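Local coordinates for initiator protein NS1 (Human bocavirus, PDB 4KW3) that probably recognises the viral replication origin and nicks one DNA strand to start rolling-circle replication, through this N-terminal origin-binding and nuclease domain, at residues 211-225 with 229-243. Residues are numbered along the deposited sequence; the frame is centred on the assembly and turned at random.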
loop_
_atom_site.group_PDB
_atom_site.type_symbol
_atom_site.label_atom_id
_atom_site.label_comp_id
_atom_site.label_asym_id
_atom_site.label_seq_id
_atom_site.Cartn_x
_atom_site.Cartn_y
_atom_site.Cartn_z
ATOM N N TYR A 211 7.912 7.890 -9.278
ATOM C CA TYR A 211 8.471 6.895 -8.377
ATOM C C TYR A 211 7.498 5.741 -8.108
ATOM O O TYR A 211 7.910 4.600 -8.106
ATOM C CB TYR A 211 9.015 7.493 -7.046
ATOM C CG TYR A 211 9.424 6.363 -6.121
ATOM C CD1 TYR A 211 10.666 5.725 -6.272
ATOM C CD2 TYR A 211 8.542 5.869 -5.149
ATOM C CE1 TYR A 211 11.021 4.639 -5.472
ATOM C CE2 TYR A 211 8.890 4.785 -4.345
ATOM C CZ TYR A 211 10.132 4.171 -4.518
ATOM O OH TYR A 211 10.487 3.096 -3.729
ATOM N N LEU A 212 6.211 6.013 -7.952
ATOM C CA LEU A 212 5.263 4.943 -7.612
ATOM C C LEU A 212 4.715 4.190 -8.851
ATOM O O LEU A 212 4.601 2.965 -8.833
ATOM C CB LEU A 212 4.119 5.496 -6.766
ATOM C CG LEU A 212 4.469 5.989 -5.352
ATOM C CD1 LEU A 212 3.217 6.508 -4.663
ATOM C CD2 LEU A 212 5.105 4.863 -4.514
ATOM N N LEU A 213 4.400 4.920 -9.923
ATOM C CA LEU A 213 3.807 4.318 -11.118
ATOM C C LEU A 213 4.674 3.321 -11.888
ATOM O O LEU A 213 4.233 2.205 -12.175
ATOM C CB LEU A 213 3.271 5.387 -12.070
ATOM C CG LEU A 213 1.897 5.914 -11.677
ATOM C CD1 LEU A 213 1.323 6.680 -12.833
ATOM C CD2 LEU A 213 1.001 4.749 -11.265
ATOM N N PRO A 214 5.921 3.694 -12.203
ATOM C CA PRO A 214 6.616 2.795 -13.141
ATOM C C PRO A 214 7.253 1.581 -12.467
ATOM O O PRO A 214 8.462 1.405 -12.457
ATOM C CB PRO A 214 7.655 3.711 -13.786
ATOM C CG PRO A 214 7.948 4.744 -12.746
ATOM C CD PRO A 214 6.723 4.886 -11.868
ATOM N N LYS A 215 6.398 0.741 -11.903
ATOM C CA LYS A 215 6.825 -0.513 -11.308
ATOM C C LYS A 215 5.987 -1.643 -11.902
ATOM O O LYS A 215 4.865 -1.423 -12.363
ATOM C CB LYS A 215 6.662 -0.471 -9.786
ATOM C CG LYS A 215 7.423 0.650 -9.116
ATOM C CD LYS A 215 7.284 0.582 -7.614
ATOM C CE LYS A 215 8.050 1.705 -6.926
ATOM N NZ LYS A 215 8.247 1.415 -5.478
ATOM N N ASN A 216 6.521 -2.857 -11.893
ATOM C CA ASN A 216 5.726 -3.994 -12.339
ATOM C C ASN A 216 5.012 -4.579 -11.133
ATOM O O ASN A 216 5.421 -4.355 -9.992
ATOM C CB ASN A 216 6.599 -5.027 -13.034
ATOM C CG ASN A 216 7.312 -4.452 -14.249
ATOM O OD1 ASN A 216 6.706 -3.733 -15.055
ATOM N ND2 ASN A 216 8.596 -4.777 -14.402
ATOM N N ARG A 217 3.909 -5.277 -11.377
ATOM C CA ARG A 217 3.163 -5.874 -10.290
ATOM C C ARG A 217 3.704 -7.210 -9.841
ATOM O O ARG A 217 4.077 -8.049 -10.672
ATOM C CB ARG A 217 1.689 -6.051 -10.646
ATOM C CG ARG A 217 0.856 -6.379 -9.409
ATOM C CD ARG A 217 -0.614 -6.388 -9.677
ATOM N NE ARG A 217 -0.977 -7.423 -10.616
ATOM C CZ ARG A 217 -2.214 -7.871 -10.753
ATOM N NH1 ARG A 217 -3.152 -7.350 -9.985
ATOM N NH2 ARG A 217 -2.503 -8.827 -11.639
ATOM N N CYS A 218 3.696 -7.406 -8.522
ATOM C CA CYS A 218 3.918 -8.712 -7.938
ATOM C C CYS A 218 3.068 -8.868 -6.671
ATOM O O CYS A 218 3.226 -8.106 -5.726
ATOM C CB CYS A 218 5.390 -8.892 -7.608
ATOM S SG CYS A 218 5.703 -10.472 -6.891
ATOM N N ILE A 219 2.142 -9.828 -6.662
ATOM C CA ILE A 219 1.219 -9.979 -5.519
ATOM C C ILE A 219 1.613 -11.033 -4.475
ATOM O O ILE A 219 0.891 -11.253 -3.515
ATOM C CB ILE A 219 -0.238 -10.223 -5.955
ATOM C CG1 ILE A 219 -0.356 -11.538 -6.729
ATOM C CG2 ILE A 219 -0.771 -9.047 -6.785
ATOM C CD1 ILE A 219 -1.753 -11.795 -7.198
ATOM N N SER A 220 2.754 -11.684 -4.671
ATOM C CA SER A 220 3.250 -12.650 -3.709
ATOM C C SER A 220 4.762 -12.827 -3.759
ATOM O O SER A 220 5.365 -12.794 -4.821
ATOM C CB SER A 220 2.592 -14.009 -3.894
ATOM O OG SER A 220 3.094 -14.895 -2.906
ATOM N N SER A 221 5.357 -13.043 -2.592
ATOM C CA SER A 221 6.755 -13.413 -2.495
ATOM C C SER A 221 7.022 -14.707 -3.260
ATOM O O SER A 221 8.149 -14.953 -3.683
ATOM C CB SER A 221 7.134 -13.626 -1.034
ATOM O OG SER A 221 6.964 -12.437 -0.286
ATOM N N TYR A 222 5.985 -15.524 -3.451
ATOM C CA TYR A 222 6.134 -16.820 -4.110
ATOM C C TYR A 222 5.655 -16.754 -5.544
ATOM O O TYR A 222 5.353 -17.771 -6.163
ATOM C CB TYR A 222 5.389 -17.920 -3.346
ATOM C CG TYR A 222 5.639 -17.878 -1.859
ATOM C CD1 TYR A 222 6.925 -17.741 -1.351
ATOM C CD2 TYR A 222 4.588 -17.946 -0.962
ATOM C CE1 TYR A 222 7.156 -17.688 0.014
ATOM C CE2 TYR A 222 4.807 -17.897 0.400
ATOM C CZ TYR A 222 6.091 -17.765 0.882
ATOM O OH TYR A 222 6.296 -17.716 2.243
ATOM N N SER A 223 5.596 -15.547 -6.078
ATOM C CA SER A 223 5.239 -15.364 -7.470
ATOM C C SER A 223 6.249 -14.417 -8.114
ATOM O O SER A 223 7.187 -13.959 -7.458
ATOM C CB SER A 223 3.814 -14.820 -7.579
ATOM O OG SER A 223 3.357 -14.831 -8.917
ATOM N N LYS A 224 6.037 -14.099 -9.383
ATOM C CA LYS A 224 6.979 -13.296 -10.158
ATOM C C LYS A 224 6.233 -12.196 -10.901
ATOM O O LYS A 224 5.083 -12.375 -11.313
ATOM C CB LYS A 224 7.741 -14.168 -11.168
ATOM C CG LYS A 224 8.497 -15.344 -10.577
ATOM C CD LYS A 224 9.712 -14.875 -9.771
ATOM C CE LYS A 224 10.548 -16.054 -9.261
ATOM N NZ LYS A 224 11.901 -15.635 -8.796
ATOM N N PRO A 225 6.893 -11.051 -11.079
ATOM C CA PRO A 225 6.292 -9.905 -11.753
ATOM C C PRO A 225 5.838 -10.226 -13.168
ATOM O O PRO A 225 4.816 -9.706 -13.623
ATOM C CB PRO A 225 7.431 -8.889 -11.796
ATOM C CG PRO A 225 8.332 -9.270 -10.714
ATOM C CD PRO A 225 8.224 -10.744 -10.538
ATOM N N THR A 229 2.097 -9.321 -14.036
ATOM C CA THR A 229 2.002 -8.125 -14.888
ATOM C C THR A 229 1.729 -8.527 -16.310
ATOM O O THR A 229 2.433 -9.380 -16.870
ATOM C CB THR A 229 3.327 -7.286 -14.863
ATOM O OG1 THR A 229 3.707 -7.026 -13.504
ATOM C CG2 THR A 229 3.194 -5.980 -15.640
ATOM N N SER A 230 0.706 -7.925 -16.899
ATOM C CA SER A 230 0.402 -8.174 -18.308
ATOM C C SER A 230 1.346 -7.382 -19.211
ATOM O O SER A 230 1.745 -6.270 -18.885
ATOM C CB SER A 230 -1.062 -7.864 -18.600
ATOM O OG SER A 230 -1.335 -6.497 -18.382
ATOM N N PRO A 231 1.704 -7.959 -20.362
ATOM C CA PRO A 231 2.762 -7.419 -21.228
ATOM C C PRO A 231 2.651 -5.939 -21.593
ATOM O O PRO A 231 3.653 -5.253 -21.493
ATOM C CB PRO A 231 2.661 -8.308 -22.454
ATOM C CG PRO A 231 2.259 -9.616 -21.860
ATOM C CD PRO A 231 1.287 -9.304 -20.785
ATOM N N ASP A 232 1.470 -5.437 -21.929
ATOM C CA ASP A 232 1.287 -3.999 -22.185
ATOM C C ASP A 232 1.598 -3.089 -20.982
ATOM O O ASP A 232 1.697 -1.866 -21.108
ATOM C CB ASP A 232 -0.142 -3.737 -22.635
ATOM C CG ASP A 232 -0.448 -4.378 -23.963
ATOM O OD1 ASP A 232 0.507 -4.768 -24.672
ATOM O OD2 ASP A 232 -1.645 -4.494 -24.292
ATOM N N ASN A 233 1.744 -3.680 -19.809
ATOM C CA ASN A 233 2.004 -2.886 -18.626
ATOM C C ASN A 233 3.378 -3.123 -18.025
ATOM O O ASN A 233 3.656 -2.746 -16.887
ATOM C CB ASN A 233 0.900 -3.146 -17.608
ATOM C CG ASN A 233 -0.448 -2.676 -18.107
ATOM O OD1 ASN A 233 -0.772 -1.492 -17.998
ATOM N ND2 ASN A 233 -1.229 -3.594 -18.699
ATOM N N TRP A 234 4.262 -3.707 -18.821
ATOM C CA TRP A 234 5.592 -4.019 -18.338
ATOM C C TRP A 234 6.528 -2.842 -18.493
ATOM O O TRP A 234 6.645 -2.261 -19.570
ATOM C CB TRP A 234 6.153 -5.211 -19.063
ATOM C CG TRP A 234 7.449 -5.653 -18.528
ATOM C CD1 TRP A 234 8.693 -5.376 -19.029
ATOM C CD2 TRP A 234 7.646 -6.490 -17.382
ATOM N NE1 TRP A 234 9.651 -6.003 -18.260
ATOM C CE2 TRP A 234 9.033 -6.685 -17.240
ATOM C CE3 TRP A 234 6.780 -7.092 -16.459
ATOM C CZ2 TRP A 234 9.574 -7.462 -16.227
ATOM C CZ3 TRP A 234 7.324 -7.868 -15.440
ATOM C CH2 TRP A 234 8.701 -8.049 -15.339
ATOM N N PHE A 235 7.162 -2.471 -17.393
ATOM C CA PHE A 235 8.115 -1.382 -17.394
ATOM C C PHE A 235 9.488 -2.008 -17.508
ATOM O O PHE A 235 9.962 -2.656 -16.561
ATOM C CB PHE A 235 7.988 -0.568 -16.117
ATOM C CG PHE A 235 6.801 0.364 -16.094
ATOM C CD1 PHE A 235 6.871 1.624 -16.674
ATOM C CD2 PHE A 235 5.624 -0.006 -15.445
ATOM C CE1 PHE A 235 5.782 2.508 -16.593
ATOM C CE2 PHE A 235 4.522 0.856 -15.382
ATOM C CZ PHE A 235 4.600 2.117 -15.968
ATOM N N ILE A 236 10.123 -1.816 -18.664
ATOM C CA ILE A 236 11.350 -2.536 -19.001
ATOM C C ILE A 236 12.514 -2.284 -18.012
ATOM O O ILE A 236 13.276 -3.189 -17.738
ATOM C CB ILE A 236 11.771 -2.276 -20.502
ATOM C CG1 ILE A 236 12.754 -3.330 -21.007
ATOM C CG2 ILE A 236 12.392 -0.924 -20.661
ATOM C CD1 ILE A 236 12.372 -4.769 -20.629
ATOM N N LEU A 237 12.615 -1.099 -17.412
ATOM C CA LEU A 237 13.778 -0.814 -16.558
ATOM C C LEU A 237 13.453 -0.901 -15.056
ATOM O O LEU A 237 14.310 -0.688 -14.199
ATOM C CB LEU A 237 14.414 0.551 -16.913
ATOM C CG LEU A 237 14.980 0.725 -18.334
ATOM C CD1 LEU A 237 15.527 2.129 -18.540
ATOM C CD2 LEU A 237 16.040 -0.329 -18.652
ATOM N N ALA A 238 12.209 -1.230 -14.751
ATOM C CA ALA A 238 11.725 -1.279 -13.383
ATOM C C ALA A 238 12.389 -2.402 -12.598
ATOM O O ALA A 238 12.449 -3.526 -13.074
ATOM C CB ALA A 238 10.206 -1.449 -13.381
ATOM N N GLU A 239 12.922 -2.104 -11.417
ATOM C CA GLU A 239 13.489 -3.166 -10.573
ATOM C C GLU A 239 12.681 -3.422 -9.304
ATOM O O GLU A 239 12.900 -4.398 -8.603
ATOM C CB GLU A 239 14.939 -2.862 -10.217
ATOM C CG GLU A 239 15.800 -2.620 -11.442
ATOM C CD GLU A 239 17.211 -2.216 -11.096
ATOM O OE1 GLU A 239 17.468 -0.999 -10.947
ATOM O OE2 GLU A 239 18.054 -3.125 -10.975
ATOM N N LYS A 240 11.742 -2.548 -9.006
ATOM C CA LYS A 240 10.917 -2.752 -7.836
ATOM C C LYS A 240 9.466 -3.012 -8.237
ATOM O O LYS A 240 9.108 -2.865 -9.389
ATOM C CB LYS A 240 11.045 -1.583 -6.855
ATOM C CG LYS A 240 12.276 -1.694 -5.974
ATOM C CD LYS A 240 12.268 -0.572 -4.941
ATOM C CE LYS A 240 13.114 -0.900 -3.713
ATOM N NZ LYS A 240 14.541 -1.187 -4.061
ATOM N N THR A 241 8.639 -3.447 -7.293
ATOM C CA THR A 241 7.300 -3.885 -7.648
ATOM C C THR A 241 6.233 -3.190 -6.834
ATOM O O THR A 241 6.532 -2.507 -5.850
ATOM C CB THR A 241 7.137 -5.410 -7.477
ATOM O OG1 THR A 241 7.310 -5.768 -6.104
ATOM C CG2 THR A 241 8.142 -6.167 -8.341
ATOM N N TYR A 242 4.983 -3.325 -7.267
ATOM C CA TYR A 242 3.870 -2.879 -6.434
ATOM C C TYR A 242 2.889 -4.026 -6.353
ATOM O O TYR A 242 2.851 -4.893 -7.235
ATOM C CB TYR A 242 3.166 -1.636 -7.016
ATOM C CG TYR A 242 2.251 -1.977 -8.152
ATOM C CD1 TYR A 242 2.759 -2.177 -9.437
ATOM C CD2 TYR A 242 0.877 -2.150 -7.951
ATOM C CE1 TYR A 242 1.935 -2.502 -10.475
ATOM C CE2 TYR A 242 0.045 -2.504 -9.008
ATOM C CZ TYR A 242 0.585 -2.675 -10.265
ATOM O OH TYR A 242 -0.220 -3.010 -11.324
ATOM N N SER A 243 2.038 -3.975 -5.334
ATOM C CA SER A 243 0.998 -4.979 -5.167
ATOM C C SER A 243 -0.365 -4.436 -5.567
ATOM O O SER A 243 -1.125 -5.108 -6.264
ATOM C CB SER A 243 0.961 -5.463 -3.717
ATOM O OG SER A 243 -0.179 -6.257 -3.514
#
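Asn216 and Trp234 stack inside a small beta-alpha-beta unit (strand 216-217, helix 225-228, strand 241-247), its two strands parallel, a worked example of how one buried amide can tie a strand to the loop that leads into its partner strand. The unit follows directly on the RCR-3 motif of this nuclease domain, whose Tyr211 is the predicted active-site residue of the nuclease. From CB outward, each atom of the asparagine side chain meets a partner. CB lies 3.5 Å from Thr229 OG1. With CG anti to the carbonyl carbon (chi1 -59°), the amide is laid almost flat on the indole, the planes 12° apart, and CG lies 3.5 Å from Trp234 CE3, near the CE3-CZ3 side of the indole. OD1 uses an in-plane lone pair to take a nearly straight bond from Phe235 N (2.7 Å), while ND2, over the indole face, gives a weak one to Phe235 O (3.3 Å); together with the stack these two bonds would hold the amide's rotation. Beside it, the strands join through Tyr242 N to Asn216 O and Cys218 N to Tyr242 O, and CG of Arg217 rests over the Tyr242 ring, 4.1 Å from its centroid. Upstream, Pro214 CA stands squarely above the centre of the Phe235 ring, 3.4 Å away. The extended Lys215 chain passes the backbone of Lys240 and Thr241 to reach Glu108, a predicted metal ligand, in a salt bridge, and NZ also makes a weak 3.3 Å bond to Tyr211 OH.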